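Local structure of siderophore periplasmic binding protein (Thermobifida fusca, 5DH0) at residues A[92-97]-A[120-125]; A[131-136]-A[152-157]. The protein probably binds an iron-loaded siderophore of the fuscachelin type outside the cell membrane and hands it to an uptake system. All coordinates share one frame; numbering follows the deposited sequence.

Contact 1. Residues A[92-97]-A[120-125]; sequences LEINME and VGIRED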
loop_
_atom_site.group_PDB
_atom_site.type_symbol
_atom_site.label_atom_id
_atom_site.label_comp_id
_atom_site.label_asym_id
_atom_site.label_seq_id
_atom_site.Cartn_x
_atom_site.Cartn_y
_atom_site.Cartn_z
ATOM N N LEU A 92 27.071 25.153 -8.207
ATOM C CA LEU A 92 26.497 25.887 -9.341
ATOM C C LEU A 92 27.041 27.314 -9.516
ATOM O O LEU A 92 26.517 28.064 -10.332
ATOM C CB LEU A 92 24.967 25.940 -9.230
ATOM C CG LEU A 92 24.131 24.852 -9.908
ATOM C CD1 LEU A 92 24.739 23.467 -9.723
ATOM C CD2 LEU A 92 22.689 24.885 -9.384
ATOM N N GLU A 93 28.083 27.712 -8.790
ATOM C CA GLU A 93 28.635 29.039 -9.058
ATOM C C GLU A 93 29.463 29.005 -10.341
ATOM O O GLU A 93 30.223 28.062 -10.592
ATOM C CB GLU A 93 29.485 29.580 -7.902
ATOM C CG GLU A 93 29.820 31.062 -8.122
ATOM C CD GLU A 93 30.874 31.612 -7.180
ATOM O OE1 GLU A 93 31.704 30.819 -6.676
ATOM O OE2 GLU A 93 30.877 32.848 -6.957
ATOM N N ILE A 94 29.298 30.043 -11.149
ATOM C CA ILE A 94 29.877 30.085 -12.479
ATOM C C ILE A 94 31.173 30.904 -12.509
ATOM O O ILE A 94 31.222 32.040 -12.050
ATOM C CB ILE A 94 28.854 30.657 -13.493
ATOM C CG1 ILE A 94 27.648 29.720 -13.607
ATOM C CG2 ILE A 94 29.488 30.876 -14.850
ATOM C CD1 ILE A 94 26.539 30.249 -14.508
ATOM N N ASN A 95 32.226 30.295 -13.036
ATOM C CA ASN A 95 33.500 30.966 -13.246
ATOM C C ASN A 95 33.506 31.648 -14.615
ATOM O O ASN A 95 33.873 31.038 -15.618
ATOM C CB ASN A 95 34.634 29.953 -13.137
ATOM C CG ASN A 95 36.000 30.592 -13.138
ATOM O OD1 ASN A 95 36.185 31.715 -13.606
ATOM N ND2 ASN A 95 36.977 29.864 -12.622
ATOM N N MET A 96 33.075 32.905 -14.646
ATOM C CA MET A 96 32.943 33.665 -15.881
ATOM C C MET A 96 34.248 33.748 -16.672
ATOM O O MET A 96 34.252 33.613 -17.900
ATOM C CB MET A 96 32.433 35.065 -15.563
ATOM C CG MET A 96 30.982 35.093 -15.113
ATOM S SD MET A 96 29.866 34.720 -16.481
ATOM C CE MET A 96 28.250 34.861 -15.710
ATOM N N GLU A 97 35.349 33.965 -15.959
ATOM C CA GLU A 97 36.669 34.006 -16.568
ATOM C C GLU A 97 37.005 32.721 -17.293
ATOM O O GLU A 97 37.562 32.741 -18.382
ATOM C CB GLU A 97 37.739 34.268 -15.511
ATOM C CG GLU A 97 37.870 35.709 -15.093
ATOM C CD GLU A 97 39.313 36.159 -15.130
ATOM O OE1 GLU A 97 40.201 35.275 -15.206
ATOM O OE2 GLU A 97 39.556 37.386 -15.102
ATOM N N VAL A 120 18.225 35.340 -15.132
ATOM C CA VAL A 120 18.084 36.395 -16.120
ATOM C C VAL A 120 19.345 37.257 -16.050
ATOM O O VAL A 120 19.920 37.638 -17.069
ATOM C CB VAL A 120 16.824 37.242 -15.873
ATOM C CG1 VAL A 120 16.880 38.535 -16.669
ATOM C CG2 VAL A 120 15.564 36.442 -16.202
ATOM N N GLY A 121 19.784 37.539 -14.829
ATOM C CA GLY A 121 20.990 38.314 -14.621
ATOM C C GLY A 121 22.211 37.574 -15.115
ATOM O O GLY A 121 23.018 38.125 -15.864
ATOM N N ILE A 122 22.342 36.319 -14.688
ATOM C CA ILE A 122 23.418 35.447 -15.138
ATOM C C ILE A 122 23.458 35.308 -16.658
ATOM O O ILE A 122 24.516 35.428 -17.267
ATOM C CB ILE A 122 23.288 34.066 -14.501
ATOM C CG1 ILE A 122 23.598 34.164 -13.007
ATOM C CG2 ILE A 122 24.213 33.073 -15.169
ATOM C CD1 ILE A 122 23.394 32.878 -12.244
ATOM N N ARG A 123 22.305 35.078 -17.272
ATOM C CA ARG A 123 22.228 34.924 -18.721
ATOM C C ARG A 123 22.730 36.158 -19.465
ATOM O O ARG A 123 23.355 36.044 -20.519
ATOM C CB ARG A 123 20.794 34.624 -19.143
ATOM C CG ARG A 123 20.593 34.435 -20.628
ATOM C CD ARG A 123 19.113 34.369 -20.941
ATOM N NE ARG A 123 18.882 34.401 -22.381
ATOM C CZ ARG A 123 18.958 35.504 -23.122
ATOM N NH1 ARG A 123 19.250 36.675 -22.549
ATOM N NH2 ARG A 123 18.735 35.437 -24.436
ATOM N N GLU A 124 22.449 37.337 -18.921
ATOM C CA GLU A 124 22.851 38.578 -19.571
ATOM C C GLU A 124 24.367 38.716 -19.552
ATOM O O GLU A 124 24.970 39.124 -20.544
ATOM C CB GLU A 124 22.192 39.783 -18.899
ATOM N N ASP A 125 24.975 38.362 -18.423
ATOM C CA ASP A 125 26.429 38.363 -18.285
ATOM C C ASP A 125 27.082 37.420 -19.303
ATOM O O ASP A 125 28.031 37.794 -19.990
ATOM C CB ASP A 125 26.836 37.960 -16.858
ATOM C CG ASP A 125 26.580 39.063 -15.827
ATOM O OD1 ASP A 125 26.192 40.181 -16.225
ATOM O OD2 ASP A 125 26.772 38.810 -14.613
#
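I94 and I122 meet by different branches. In I94, CG1 stands anti to the carbonyl carbon (chi1 -64°) and the chain runs on extended, which carries CD1 out to the helix. I122 meets it with CG2, and this methyl receives the tip of I94. The distance from I94 CD1 to I122 CG2 is 3.7 Å. The two side chains lie at a slant to each other.

M96 makes the second touch. Its chain bends at chi2 (-70°) and then straightens, so that the terminal methyl crosses the gap. M96 CE lies 3.6 Å from D125 CB, and the two side chains cross at about a right angle. The methyl thus packs on the aliphatic base of the aspartate. The same CE sits 4.1 Å from I122 O and 4.4 Å from I122 CG2, one turn back on the helix. No hydrogen bond joins the segments; only 156 Å² is buried between them.

The backbone before helix 96-102 is fixed locally. N95 is the N-cap, with OD1 accepting from A98 N, and its backbone is hydrogen-bonded to V87 of strand 86-88. I94 also touches L48.

The contact lies at the surface. It joins the start of helix 96-102 to the later turns of helix 116-126, two helices linked through strand 106-112 of the parallel five-stranded sheet, as in the alpha/beta lobe of a siderophore-binding periplasmic protein.

Contact 2. Residues A[131-136]-A[152-157]; sequences PTVFFD and SRVVGD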
loop_
_atom_site.group_PDB
_atom_site.type_symbol
_atom_site.label_atom_id
_atom_site.label_comp_id
_atom_site.label_asym_id
_atom_site.label_seq_id
_atom_site.Cartn_x
_atom_site.Cartn_y
_atom_site.Cartn_z
ATOM N N PRO A 131 26.449 33.462 -27.422
ATOM C CA PRO A 131 25.022 33.135 -27.332
ATOM C C PRO A 131 24.740 32.123 -26.213
ATOM O O PRO A 131 25.426 31.108 -26.103
ATOM C CB PRO A 131 24.711 32.541 -28.707
ATOM C CG PRO A 131 25.710 33.161 -29.611
ATOM C CD PRO A 131 26.956 33.370 -28.801
ATOM N N THR A 132 23.745 32.409 -25.381
ATOM C CA THR A 132 23.462 31.563 -24.231
ATOM C C THR A 132 22.031 31.035 -24.221
ATOM O O THR A 132 21.072 31.812 -24.271
ATOM C CB THR A 132 23.726 32.322 -22.927
ATOM O OG1 THR A 132 25.082 32.783 -22.913
ATOM C CG2 THR A 132 23.483 31.416 -21.723
ATOM N N VAL A 133 21.892 29.711 -24.155
ATOM C CA VAL A 133 20.577 29.062 -24.174
ATOM C C VAL A 133 20.287 28.308 -22.890
ATOM O O VAL A 133 20.910 27.281 -22.615
ATOM C CB VAL A 133 20.439 28.067 -25.335
ATOM C CG1 VAL A 133 19.084 27.361 -25.270
ATOM C CG2 VAL A 133 20.594 28.778 -26.659
ATOM N N PHE A 134 19.336 28.832 -22.120
ATOM C CA PHE A 134 18.820 28.204 -20.906
ATOM C C PHE A 134 17.369 27.722 -21.071
ATOM O O PHE A 134 16.522 28.462 -21.587
ATOM C CB PHE A 134 18.869 29.184 -19.738
ATOM C CG PHE A 134 20.249 29.474 -19.229
ATOM C CD1 PHE A 134 21.113 28.444 -18.895
ATOM C CD2 PHE A 134 20.663 30.786 -19.028
ATOM C CE1 PHE A 134 22.381 28.716 -18.398
ATOM C CE2 PHE A 134 21.923 31.066 -18.527
ATOM C CZ PHE A 134 22.790 30.027 -18.216
ATOM N N PHE A 135 17.076 26.500 -20.625
ATOM C CA PHE A 135 15.689 26.054 -20.519
ATOM C C PHE A 135 15.294 25.799 -19.068
ATOM O O PHE A 135 15.963 25.050 -18.340
ATOM C CB PHE A 135 15.448 24.796 -21.340
ATOM C CG PHE A 135 15.457 25.034 -22.807
ATOM C CD1 PHE A 135 16.571 24.730 -23.558
ATOM C CD2 PHE A 135 14.358 25.573 -23.441
ATOM C CE1 PHE A 135 16.592 24.951 -24.913
ATOM C CE2 PHE A 135 14.378 25.802 -24.801
ATOM C CZ PHE A 135 15.505 25.494 -25.533
ATOM N N ASP A 136 14.209 26.437 -18.653
ATOM C CA ASP A 136 13.618 26.183 -17.352
ATOM C C ASP A 136 12.938 24.827 -17.329
ATOM O O ASP A 136 12.358 24.387 -18.320
ATOM C CB ASP A 136 12.599 27.262 -16.982
ATOM C CG ASP A 136 13.225 28.632 -16.825
ATOM O OD1 ASP A 136 14.049 28.809 -15.906
ATOM O OD2 ASP A 136 12.879 29.539 -17.611
ATOM N N SER A 152 19.083 19.232 -26.796
ATOM C CA SER A 152 19.514 18.351 -27.870
ATOM C C SER A 152 19.170 18.930 -29.235
ATOM O O SER A 152 19.973 18.864 -30.177
ATOM C CB SER A 152 18.886 16.978 -27.724
ATOM O OG SER A 152 19.522 16.245 -26.703
ATOM N N ARG A 153 17.975 19.499 -29.345
ATOM C CA ARG A 153 17.552 20.069 -30.610
ATOM C C ARG A 153 18.469 21.244 -30.944
ATOM O O ARG A 153 18.930 21.385 -32.074
ATOM C CB ARG A 153 16.080 20.499 -30.552
ATOM C CG ARG A 153 15.114 19.333 -30.589
ATOM C CD ARG A 153 13.694 19.803 -30.413
ATOM N NE ARG A 153 12.750 18.692 -30.427
ATOM C CZ ARG A 153 11.639 18.659 -29.700
ATOM N NH1 ARG A 153 11.349 19.677 -28.901
ATOM N NH2 ARG A 153 10.829 17.611 -29.757
ATOM N N VAL A 154 18.760 22.060 -29.941
ATOM C CA VAL A 154 19.539 23.275 -30.142
ATOM C C VAL A 154 20.978 23.005 -30.606
ATOM O O VAL A 154 21.513 23.772 -31.400
ATOM C CB VAL A 154 19.527 24.122 -28.857
ATOM C CG1 VAL A 154 20.865 24.775 -28.592
ATOM C CG2 VAL A 154 18.426 25.161 -28.949
ATOM N N VAL A 155 21.593 21.914 -30.161
ATOM C CA VAL A 155 22.965 21.616 -30.584
ATOM C C VAL A 155 22.966 20.744 -31.843
ATOM O O VAL A 155 24.013 20.230 -32.259
ATOM C CB VAL A 155 23.801 20.908 -29.463
ATOM C CG1 VAL A 155 23.797 21.726 -28.172
ATOM C CG2 VAL A 155 23.301 19.491 -29.215
ATOM N N GLY A 156 21.783 20.557 -32.425
ATOM C CA GLY A 156 21.635 19.878 -33.706
ATOM C C GLY A 156 21.415 18.377 -33.632
ATOM O O GLY A 156 21.490 17.683 -34.653
ATOM N N ASP A 157 21.128 17.875 -32.431
ATOM C CA ASP A 157 20.972 16.441 -32.203
ATOM C C ASP A 157 19.494 16.066 -32.016
ATOM O O ASP A 157 19.165 15.020 -31.445
ATOM C CB ASP A 157 21.801 16.020 -30.980
ATOM C CG ASP A 157 21.954 14.519 -30.859
ATOM O OD1 ASP A 157 22.079 13.846 -31.909
ATOM O OD2 ASP A 157 21.945 14.015 -29.711
#
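V154 CG2 makes the closest approach to both V133 and F135. V154 CG2 is 4.3 Å from V133 CG1 and 4.4 Å from F135 CE1. Against the phenylalanine it comes in at the ring edge, near the ring plane, and not over a face. The contact is purely apolar and light: 92 Å² is buried and no hydrogen bond crosses.

V133 and F135 are two residues apart on strand 132-137, and both CB atoms point toward the helix. V133 has CG1 anti to the backbone N (chi1 177°), which extends this methyl to V154. V154 has a chi1 of 141°, well off a staggered value, which turns CG2 to the strand. The F135 side chain also touches M147, E150 and L151, so helix 142-154 meets it along about two turns.

Here the last turn of a helix packs on the edge strand of a parallel sheet. Strand 132-137 is outermost in the five-stranded sheet, and the chain leaves it to form the helix that comes back over one side. V133 and F135 are held in the sheet by backbone hydrogen bonds to strand 106-112: V133 pairs with I107 and G109, and F135 with G109 and V111.

The helix stops just after V154. G156, with phi 91°, is the C-prime residue of a Schellman motif. Its bonds run from D157 N to S152 O at 2.7 Å and from G156 N to R153 O at 3.0 Å. Farther out, R153 forms salt bridges with E150 and E162, and D157 forms one with R160. The bridges to E162 and R160 tie the turn to helix 158-178; the one to E150 stays within helix 142-154. On the far side of the strand, F134 meets Y119 edge-to-face.

Contacts 1 and 2 follow one another in the chain, and their centres are 16 Å apart. Helix 116-126 supplies the second half of contact 1 and leads directly into strand 132-137, the first half of contact 2. The two also touch: R123 CB is 3.8 Å from F134 CE2, and R123 NE is 3.9 Å from T132 O, both as packing. So the strand has helix 116-126 on its F134 side and helix 142-154 on its V133 and F135 side. Both contacts lie near the surface, about 24 and 19 Å from the chain centre, measured between centres. No siderophore site can be placed from them.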